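Local coordinates for protein Nrps/pks (Streptomyces albus, PDB 4OPE) that probably extends the polyketide chain of oxazolomycin by decarboxylative condensation, as a ketosynthase domain of a modular "AT-less" synthase, at residues V38-E43 against A64-W69. Numbering follows the deposited sequence.
Sequences VEEVPE and AKWGGW
Strands 39-40 and 66-67 form a two-stranded antiparallel ribbon in which Glu39 and Gly67 are the hydrogen-bonded pair: Glu39 N reaches Gly67 O at 2.9 Å and Gly67 N reaches Glu39 O at 2.7 Å, nearly along the C=O axis. One bond follows beyond the pair, Val41 N to Lys65 O at 2.8 Å. Glu39 O takes a second donor, Trp69 NE1, at 3.1 Å; the oxygen lies in the indole plane, but the N-H arrives from above the carbonyl plane, 64° out of it, so the two donors do not compete for one direction. The indole is thereby fixed in rotation and sandwiched: Pro42 CD sits over the five-membered ring of Trp69, 3.4 Å from its centroid in a CH-pi contact, while Gly67 C covers the opposite face nearer the rim. Val41 CG2 meets Trp69 CZ2 at 3.8 Å. An alanine at Trp69 would remove this sandwich and the second donor to Glu39 O, and would probably loosen the hold on the extended chain through Val41 and Pro42. On the solvent side Glu40 and the extended Lys65 run alongside each other to a salt bridge, Glu40 OE2 to Lys65 NZ at 3.1 Å, and one water links Glu40 OE2 to Trp66 NE1. Lys65 CG lies over the Trp66 ring, which also makes a cation-pi contact with Arg226. The buried Trp69 nitrogen thus has its partner in Glu39 O, whereas the exposed, hydrated Glu40 carboxylate is likely to contribute less to holding this ketosynthase ribbon together.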
ATOM      1  N   VAL A  38       0.835  28.083   8.475  1.00 40.34           N
ATOM      2  CA  VAL A  38       2.018  27.487   9.063  1.00 40.45           C
ATOM      3  C   VAL A  38       2.386  28.139  10.391  1.00 41.07           C
ATOM      4  O   VAL A  38       2.225  29.327  10.559  1.00 42.59           O
ATOM      5  CB  VAL A  38       3.197  27.560   8.091  1.00 39.48           C
ATOM      6  CG1 VAL A  38       4.474  27.285   8.835  1.00 39.73           C
ATOM      7  CG2 VAL A  38       2.995  26.553   6.957  1.00 39.48           C
ATOM      8  N   GLU A  39       2.891  27.347  11.322  1.00 42.56           N
ATOM      9  CA  GLU A  39       3.235  27.812  12.675  1.00 44.25           C
ATOM     10  C   GLU A  39       4.484  27.072  13.189  1.00 43.19           C
ATOM     11  O   GLU A  39       4.895  26.057  12.646  1.00 38.70           O
ATOM     12  CB  GLU A  39       2.095  27.559  13.680  1.00 47.06           C
ATOM     13  CG  GLU A  39       0.832  28.382  13.516  1.00 51.05           C
ATOM     14  CD  GLU A  39       1.011  29.860  13.838  1.00 60.56           C
ATOM     15  OE1 GLU A  39       0.045  30.641  13.589  1.00 65.94           O
ATOM     16  OE2 GLU A  39       2.116  30.252  14.307  1.00 68.14           O
ATOM     17  N   GLU A  40       5.084  27.632  14.234  1.00 46.73           N
ATOM     18  CA  GLU A  40       6.179  27.004  14.933  1.00 48.06           C
ATOM     19  C   GLU A  40       5.699  25.760  15.611  1.00 46.55           C
ATOM     20  O   GLU A  40       4.540  25.676  15.952  1.00 48.15           O
ATOM     21  CB  GLU A  40       6.776  27.936  15.972  1.00 50.38           C
ATOM     22  CG  GLU A  40       7.654  29.009  15.337  1.00 56.17           C
ATOM     23  CD  GLU A  40       8.452  29.844  16.345  1.00 59.76           C
ATOM     24  OE1 GLU A  40       8.641  29.377  17.514  1.00 58.09           O
ATOM     25  OE2 GLU A  40       8.891  30.962  15.936  1.00 57.01           O
ATOM     26  N   VAL A  41       6.599  24.802  15.809  1.00 46.36           N
ATOM     27  CA  VAL A  41       6.281  23.612  16.574  1.00 47.43           C
ATOM     28  C   VAL A  41       5.563  23.940  17.895  1.00 50.39           C
ATOM     29  O   VAL A  41       6.032  24.737  18.695  1.00 54.78           O
ATOM     30  CB  VAL A  41       7.506  22.752  16.910  1.00 46.24           C
ATOM     31  CG1 VAL A  41       7.023  21.513  17.638  1.00 46.26           C
ATOM     32  CG2 VAL A  41       8.275  22.340  15.657  1.00 44.51           C
ATOM     33  N   PRO A  42       4.397  23.344  18.100  1.00 51.96           N
ATOM     34  CA  PRO A  42       3.701  23.642  19.324  1.00 53.97           C
ATOM     35  C   PRO A  42       4.406  23.077  20.544  1.00 53.50           C
ATOM     36  O   PRO A  42       4.929  21.989  20.484  1.00 54.86           O
ATOM     37  CB  PRO A  42       2.337  22.965  19.129  1.00 52.51           C
ATOM     38  CG  PRO A  42       2.161  22.922  17.666  1.00 53.57           C
ATOM     39  CD  PRO A  42       3.515  22.785  17.063  1.00 51.77           C
ATOM     40  N   GLU A  43       4.386  23.821  21.644  1.00 58.72           N
ATOM     41  CA  GLU A  43       4.890  23.350  22.926  1.00 60.72           C
ATOM     42  C   GLU A  43       4.315  22.007  23.299  1.00 59.71           C
ATOM     43  O   GLU A  43       5.041  21.138  23.722  1.00 60.99           O
ATOM     44  CB  GLU A  43       4.531  24.326  24.018  1.00 67.06           C
ATOM     45  CG  GLU A  43       5.410  25.557  24.017  1.00 78.30           C
ATOM     46  CD  GLU A  43       5.149  26.465  25.214  1.00 89.32           C
ATOM     47  OE1 GLU A  43       5.033  25.951  26.372  1.00 90.15           O
ATOM     48  OE2 GLU A  43       5.058  27.697  24.977  1.00 91.71           O
ATOM     49  N   ALA A  64      15.093  24.253  11.177  1.00 46.08           N
ATOM     50  CA  ALA A  64      13.793  24.875  11.054  1.00 45.96           C
ATOM     51  C   ALA A  64      12.879  24.334  12.137  1.00 46.49           C
ATOM     52  O   ALA A  64      13.127  23.260  12.717  1.00 44.63           O
ATOM     53  CB  ALA A  64      13.204  24.633   9.667  1.00 46.33           C
ATOM     54  N   LYS A  65      11.806  25.089  12.365  1.00 47.11           N
ATOM     55  CA  LYS A  65      10.958  24.937  13.528  1.00 47.20           C
ATOM     56  C   LYS A  65       9.468  25.151  13.219  1.00 47.33           C
ATOM     57  O   LYS A  65       8.691  25.504  14.110  1.00 49.08           O
ATOM     58  CB  LYS A  65      11.416  25.942  14.567  1.00 47.93           C
ATOM     59  CG  LYS A  65      11.571  27.341  14.006  1.00 50.57           C
ATOM     60  CD  LYS A  65      11.873  28.342  15.100  1.00 53.60           C
ATOM     61  CE  LYS A  65      11.972  29.743  14.537  1.00 56.54           C
ATOM     62  NZ  LYS A  65      11.923  30.772  15.609  1.00 60.42           N
ATOM     63  N   TRP A  66       9.065  24.900  11.977  1.00 44.72           N
ATOM     64  CA  TRP A  66       7.725  25.215  11.532  1.00 42.33           C
ATOM     65  C   TRP A  66       7.028  23.979  11.025  1.00 41.62           C
ATOM     66  O   TRP A  66       7.680  22.987  10.657  1.00 39.90           O
ATOM     67  CB  TRP A  66       7.774  26.237  10.412  1.00 42.50           C
ATOM     68  CG  TRP A  66       8.427  27.549  10.802  1.00 46.20           C
ATOM     69  CD1 TRP A  66       7.852  28.590  11.498  1.00 47.83           C
ATOM     70  CD2 TRP A  66       9.755  27.965  10.502  1.00 46.02           C
ATOM     71  NE1 TRP A  66       8.753  29.603  11.663  1.00 47.77           N
ATOM     72  CE2 TRP A  66       9.924  29.257  11.053  1.00 47.44           C
ATOM     73  CE3 TRP A  66      10.821  27.366   9.840  1.00 47.61           C
ATOM     74  CZ2 TRP A  66      11.107  29.968  10.943  1.00 47.96           C
ATOM     75  CZ3 TRP A  66      12.014  28.067   9.740  1.00 50.92           C
ATOM     76  CH2 TRP A  66      12.143  29.365  10.290  1.00 50.08           C
ATOM     77  N   GLY A  67       5.695  24.054  11.000  1.00 39.34           N
ATOM     78  CA  GLY A  67       4.894  23.063  10.309  1.00 38.07           C
ATOM     79  C   GLY A  67       3.452  23.464  10.118  1.00 38.69           C
ATOM     80  O   GLY A  67       3.004  24.502  10.639  1.00 39.52           O
ATOM     81  N   GLY A  68       2.723  22.636   9.361  1.00 37.61           N
ATOM     82  CA  GLY A  68       1.251  22.695   9.333  1.00 35.46           C
ATOM     83  C   GLY A  68       0.682  21.752  10.353  1.00 34.83           C
ATOM     84  O   GLY A  68       0.791  20.552  10.188  1.00 36.79           O
ATOM     85  N   TRP A  69       0.097  22.273  11.423  1.00 35.52           N
ATOM     86  CA  TRP A  69      -0.297  21.441  12.562  1.00 35.69           C
ATOM     87  C   TRP A  69      -1.774  21.282  12.607  1.00 36.62           C
ATOM     88  O   TRP A  69      -2.479  22.246  12.385  1.00 37.38           O
ATOM     89  CB  TRP A  69       0.160  22.069  13.868  1.00 36.39           C
ATOM     90  CG  TRP A  69       1.597  22.342  13.815  1.00 38.15           C
ATOM     91  CD1 TRP A  69       2.185  23.526  13.554  1.00 39.41           C
ATOM     92  CD2 TRP A  69       2.646  21.390  13.921  1.00 38.44           C
ATOM     93  NE1 TRP A  69       3.532  23.385  13.538  1.00 39.00           N
ATOM     94  CE2 TRP A  69       3.841  22.075  13.765  1.00 39.13           C
ATOM     95  CE3 TRP A  69       2.688  20.022  14.179  1.00 39.57           C
ATOM     96  CZ2 TRP A  69       5.064  21.443  13.815  1.00 39.68           C
ATOM     97  CZ3 TRP A  69       3.903  19.403  14.261  1.00 38.50           C
ATOM     98  CH2 TRP A  69       5.067  20.103  14.058  1.00 38.98           C
TER
HETATM   99  O   HOH W   1       8.402  31.777  13.724  1.00 50.87           O